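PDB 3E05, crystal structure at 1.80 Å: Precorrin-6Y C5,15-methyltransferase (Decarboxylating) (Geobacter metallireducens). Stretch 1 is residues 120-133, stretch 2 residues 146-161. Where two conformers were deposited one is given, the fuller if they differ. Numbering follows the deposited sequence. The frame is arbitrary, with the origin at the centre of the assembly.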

# COMPACT_ATOMS: atom_id res chain seq x y z
N MET D 120 1.04 26.09 13.12
CA MET D 120 1.03 26.24 14.58
C MET D 120 0.99 24.91 15.33
O MET D 120 0.38 24.83 16.40
CB MET D 120 -0.15 27.13 15.03
CG MET D 120 -0.15 28.56 14.46
SD MET D 120 1.36 29.48 14.82
CE MET D 120 1.15 29.80 16.57
N LEU D 121 1.66 23.89 14.80
CA LEU D 121 1.58 22.53 15.36
C LEU D 121 2.05 22.39 16.82
O LEU D 121 1.32 21.84 17.64
CB LEU D 121 2.28 21.49 14.46
CG LEU D 121 2.21 20.03 14.93
CD1 LEU D 121 0.78 19.53 15.02
CD2 LEU D 121 3.08 19.09 14.07
N GLU D 122 3.25 22.88 17.11
CA GLU D 122 3.82 22.77 18.46
C GLU D 122 2.95 23.51 19.47
O GLU D 122 2.69 23.01 20.57
CB GLU D 122 5.25 23.33 18.49
CG GLU D 122 6.08 22.76 19.63
CD GLU D 122 7.44 23.41 19.77
OE1 GLU D 122 7.95 24.00 18.80
OE2 GLU D 122 8.00 23.31 20.88
N GLU D 123 2.51 24.70 19.08
CA GLU D 123 1.70 25.55 19.93
C GLU D 123 0.33 24.92 20.17
O GLU D 123 -0.21 25.03 21.28
CB GLU D 123 1.58 26.94 19.32
CG GLU D 123 2.91 27.69 19.24
CD GLU D 123 3.68 27.51 17.92
OE1 GLU D 123 3.33 26.63 17.10
OE2 GLU D 123 4.65 28.27 17.71
N ILE D 124 -0.22 24.25 19.15
CA ILE D 124 -1.49 23.54 19.30
C ILE D 124 -1.37 22.34 20.23
O ILE D 124 -2.23 22.15 21.10
CB ILE D 124 -2.10 23.14 17.93
CG1 ILE D 124 -2.67 24.37 17.22
CG2 ILE D 124 -3.21 22.07 18.09
CD1 ILE D 124 -2.94 24.16 15.73
N ILE D 125 -0.32 21.53 20.06
CA ILE D 125 -0.12 20.35 20.89
C ILE D 125 0.08 20.75 22.36
O ILE D 125 -0.52 20.15 23.25
CB ILE D 125 0.99 19.40 20.33
CG1 ILE D 125 0.43 18.63 19.11
CG2 ILE D 125 1.45 18.38 21.38
CD1 ILE D 125 1.47 17.82 18.33
N ASP D 126 0.89 21.78 22.59
CA ASP D 126 1.10 22.32 23.94
C ASP D 126 -0.20 22.76 24.59
O ASP D 126 -0.47 22.38 25.73
CB ASP D 126 2.08 23.50 23.90
CG ASP D 126 3.52 23.05 23.76
OD1 ASP D 126 4.41 23.84 24.12
OD2 ASP D 126 3.76 21.92 23.28
N ALA D 127 -0.99 23.53 23.85
CA ALA D 127 -2.28 24.04 24.34
C ALA D 127 -3.28 22.91 24.61
O ALA D 127 -3.94 22.92 25.65
CB ALA D 127 -2.84 25.05 23.37
N VAL D 128 -3.37 21.94 23.70
CA VAL D 128 -4.21 20.75 23.87
C VAL D 128 -3.79 19.89 25.06
O VAL D 128 -4.65 19.42 25.82
CB VAL D 128 -4.22 19.85 22.57
CG1 VAL D 128 -4.81 18.49 22.87
CG2 VAL D 128 -5.00 20.52 21.48
N ASP D 129 -2.49 19.67 25.21
CA ASP D 129 -1.92 18.86 26.30
C ASP D 129 -2.28 19.41 27.68
O ASP D 129 -2.62 18.65 28.59
CB ASP D 129 -0.39 18.76 26.13
CG ASP D 129 0.31 18.15 27.34
OD1 ASP D 129 0.13 16.94 27.61
OD2 ASP D 129 1.08 18.89 28.00
N ARG D 130 -2.23 20.74 27.82
CA ARG D 130 -2.59 21.41 29.07
C ARG D 130 -4.05 21.20 29.45
O ARG D 130 -4.38 21.04 30.63
CB ARG D 130 -2.25 22.90 29.00
CG ARG D 130 -0.78 23.16 29.25
CD ARG D 130 -0.25 24.34 28.46
NE ARG D 130 -0.25 25.60 29.23
CZ ARG D 130 0.73 26.51 29.19
NH1 ARG D 130 0.63 27.62 29.93
NH2 ARG D 130 1.82 26.32 28.42
N ARG D 131 -4.90 21.16 28.44
CA ARG D 131 -6.34 21.08 28.63
C ARG D 131 -6.91 19.65 28.65
O ARG D 131 -8.02 19.45 29.16
CB ARG D 131 -7.06 21.88 27.54
CG ARG D 131 -6.65 23.36 27.44
CD ARG D 131 -7.31 24.26 28.49
NE ARG D 131 -8.75 24.04 28.60
CZ ARG D 131 -9.67 24.56 27.80
NH1 ARG D 131 -9.34 25.37 26.81
NH2 ARG D 131 -10.95 24.27 28.00
N LEU D 132 -6.18 18.68 28.09
CA LEU D 132 -6.76 17.36 27.81
C LEU D 132 -7.15 16.61 29.08
O LEU D 132 -6.32 16.46 29.99
CB LEU D 132 -5.82 16.50 26.96
CG LEU D 132 -6.43 15.23 26.34
CD1 LEU D 132 -7.35 15.58 25.18
CD2 LEU D 132 -5.34 14.24 25.91
N LYS D 133 -8.40 16.16 29.12
CA LYS D 133 -8.94 15.44 30.28
C LYS D 133 -8.30 14.07 30.49
O LYS D 133 -7.63 13.54 29.60
CB LYS D 133 -10.46 15.32 30.17
CG LYS D 133 -11.19 16.67 30.26
CD LYS D 133 -12.63 16.56 29.82
CE LYS D 133 -13.53 15.96 30.89
NZ LYS D 133 -14.92 15.74 30.39
N ASP D 146 7.21 16.30 7.38
CA ASP D 146 7.42 17.28 8.46
C ASP D 146 6.34 17.20 9.55
O ASP D 146 6.65 17.17 10.73
CB ASP D 146 7.50 18.72 7.91
CG ASP D 146 7.88 19.73 8.99
OD1 ASP D 146 9.03 19.68 9.49
OD2 ASP D 146 7.03 20.58 9.34
N THR D 147 5.08 17.14 9.13
CA THR D 147 3.98 17.07 10.09
C THR D 147 4.08 15.78 10.87
O THR D 147 4.04 15.81 12.09
CB THR D 147 2.61 17.27 9.43
OG1 THR D 147 2.57 18.58 8.86
CG2 THR D 147 1.48 17.13 10.44
N LEU D 148 4.29 14.66 10.17
CA LEU D 148 4.46 13.35 10.81
C LEU D 148 5.60 13.33 11.85
O LEU D 148 5.41 12.84 12.96
CB LEU D 148 4.64 12.25 9.75
CG LEU D 148 5.05 10.84 10.21
CD1 LEU D 148 4.02 10.21 11.15
CD2 LEU D 148 5.37 9.94 9.00
N THR D 149 6.76 13.86 11.46
CA THR D 149 7.97 13.90 12.30
C THR D 149 7.77 14.74 13.55
O THR D 149 8.04 14.28 14.67
CB THR D 149 9.16 14.49 11.49
OG1 THR D 149 9.62 13.51 10.55
CG2 THR D 149 10.32 14.91 12.38
N LYS D 150 7.29 15.97 13.36
CA LYS D 150 7.15 16.91 14.45
C LYS D 150 6.02 16.49 15.39
O LYS D 150 6.18 16.59 16.61
CB LYS D 150 6.94 18.34 13.93
CG LYS D 150 8.14 18.93 13.17
CD LYS D 150 9.28 19.34 14.10
CE LYS D 150 10.44 19.98 13.34
NZ LYS D 150 11.31 18.98 12.67
N ALA D 151 4.92 15.98 14.83
CA ALA D 151 3.79 15.54 15.67
C ALA D 151 4.20 14.42 16.60
O ALA D 151 3.88 14.47 17.78
CB ALA D 151 2.58 15.12 14.82
N VAL D 152 4.93 13.43 16.08
CA VAL D 152 5.43 12.36 16.93
C VAL D 152 6.41 12.89 17.98
O VAL D 152 6.33 12.51 19.15
CB VAL D 152 6.00 11.17 16.10
CG1 VAL D 152 6.55 10.08 17.00
CG2 VAL D 152 4.90 10.58 15.23
N GLU D 153 7.30 13.79 17.57
CA GLU D 153 8.29 14.40 18.45
C GLU D 153 7.66 15.19 19.62
O GLU D 153 8.04 15.00 20.77
CB GLU D 153 9.24 15.30 17.64
CG GLU D 153 10.40 15.88 18.45
CD GLU D 153 11.11 17.03 17.74
OE1 GLU D 153 11.25 16.99 16.49
OE2 GLU D 153 11.55 17.97 18.43
N PHE D 154 6.69 16.04 19.31
CA PHE D 154 6.03 16.88 20.33
C PHE D 154 5.16 16.10 21.30
O PHE D 154 5.16 16.37 22.50
CB PHE D 154 5.21 18.01 19.70
CG PHE D 154 5.99 18.90 18.77
CD1 PHE D 154 7.34 19.19 19.02
CD2 PHE D 154 5.38 19.46 17.66
CE1 PHE D 154 8.06 20.00 18.15
CE2 PHE D 154 6.09 20.29 16.79
CZ PHE D 154 7.44 20.56 17.04
N LEU D 155 4.43 15.12 20.79
CA LEU D 155 3.58 14.27 21.62
C LEU D 155 4.40 13.36 22.53
O LEU D 155 4.02 13.12 23.68
CB LEU D 155 2.64 13.43 20.75
CG LEU D 155 1.49 14.14 20.01
CD1 LEU D 155 1.00 13.26 18.90
CD2 LEU D 155 0.34 14.55 20.94
N GLU D 156 5.53 12.85 22.03
CA GLU D 156 6.42 12.05 22.87
C GLU D 156 7.15 12.87 23.94
O GLU D 156 7.46 12.35 25.02
CB GLU D 156 7.39 11.25 22.02
CG GLU D 156 6.71 10.05 21.37
CD GLU D 156 7.68 9.11 20.70
OE1 GLU D 156 8.80 9.56 20.35
OE2 GLU D 156 7.31 7.93 20.51
N ASP D 157 7.40 14.15 23.64
CA ASP D 157 7.95 15.11 24.61
C ASP D 157 7.03 15.32 25.80
O ASP D 157 7.51 15.58 26.92
CB ASP D 157 8.20 16.47 23.95
CG ASP D 157 9.46 16.50 23.11
OD1 ASP D 157 10.22 15.50 23.14
OD2 ASP D 157 9.68 17.52 22.42
N HIS D 158 5.72 15.23 25.57
CA HIS D 158 4.72 15.44 26.62
C HIS D 158 4.32 14.13 27.30
O HIS D 158 3.36 14.09 28.05
CB HIS D 158 3.48 16.15 26.06
CG HIS D 158 3.73 17.56 25.63
ND1 HIS D 158 4.21 18.53 26.48
CD2 HIS D 158 3.52 18.17 24.44
CE1 HIS D 158 4.32 19.67 25.83
NE2 HIS D 158 3.91 19.48 24.59
N GLY D 159 5.06 13.06 27.02
CA GLY D 159 4.85 11.77 27.68
C GLY D 159 3.69 10.92 27.19
O GLY D 159 3.22 10.03 27.90
N TYR D 160 3.24 11.18 25.96
CA TYR D 160 2.17 10.37 25.36
C TYR D 160 2.73 9.09 24.76
O TYR D 160 3.84 9.08 24.20
CB TYR D 160 1.42 11.14 24.26
CG TYR D 160 0.56 12.27 24.78
CD1 TYR D 160 -0.74 12.03 25.24
CD2 TYR D 160 1.03 13.58 24.80
CE1 TYR D 160 -1.53 13.06 25.73
CE2 TYR D 160 0.25 14.62 25.29
CZ TYR D 160 -1.03 14.35 25.75
OH TYR D 160 -1.80 15.38 26.23
N MET D 161 1.96 8.01 24.89
CA MET D 161 2.14 6.84 24.04
C MET D 161 1.65 7.25 22.66
O MET D 161 0.57 7.85 22.55
CB MET D 161 1.29 5.69 24.55
CG MET D 161 2.04 4.66 25.33
SD MET D 161 1.71 3.03 24.65
CE MET D 161 2.80 3.08 23.22

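Two helices packed at a shallow angle often share an apolar surface, and polar side chains at or beyond its end can add directed bonds. The pair formed by residues 121-131 and 146-157 illustrates the principle well. Their axes run in broadly the same direction, 32° apart, and approach to 10.0 Å; together the two stretches bury 598 Å² of surface. Three residues cover the most: F154, I125 and H158.

F154 serves the apolar part. Its CA-to-CB bond points toward the first helix, and with chi1 in the m well its ring lies against the first turns of that helix. A flat aromatic side chain offers both faces and edges to its neighbours, and different residues use them. E122 lies over one face: its CG stands 3.5 Å from the ring centroid and only 6° off the ring normal, a CH-pi contact, while E122 CB comes within 3.6 Å of F154 CE2. A glutamate suits this exposed position because its methylene groups can cover an aromatic face while its carboxylate remains beyond the ring. At the ring edge sits L121, with CG 4.2 Å from F154 CD2. The same leucine is a knob in a hole formed by T147, K150, A151 and F154. Its CD2 reaches 3.7 Å from A151 N and 4.1 Å from A151 CB, a close approach to the backbone beside the small alanine side chain.

I125, one turn further along from L121, links the apolar part to the polar one. Its CA-to-CB bond also points toward the partner, and its chi1 m, chi2 t conformation spreads the branches of the side chain over several residues. I125 CD1 lies 4.0 Å from F154 CB, and I125 CG2 lies 4.0 Å from L155 CD2 and 3.7 Å from H158 CD2. A beta-branched aliphatic residue is well suited to this buried position, since its two branches together fill the space between the phenylalanine and the leucine, with CG2 also meeting the histidine ring.

H158 follows where the second helix gives way to a turn. D126 lies near the plane of its imidazole, and H158 NE2 donates a hydrogen bond to D126 OD2 at 2.8 Å, with an N-H...acceptor angle of 153°. The CA-to-CB bond of D126 points away from the second stretch, yet the carboxylate end comes back within reach. D129 approaches the same imidazole differently, placing OD2 over one face, so the histidine is flanked by acidic groups in two distinct geometries.

The other oxygen of D129 extends the polar contact: Y160 OH lies 2.8 Å from D129 OD1, in a weak hydrogen bond. A tyrosine combines this polar tip with a broad ring, and L132 uses the latter, its CD2 lying 4.0 Å from Y160 CE1 near the ring plane. Thus the packing that begins with an aliphatic knob ends with an aromatic residue that is apolar along its side and polar at its tip.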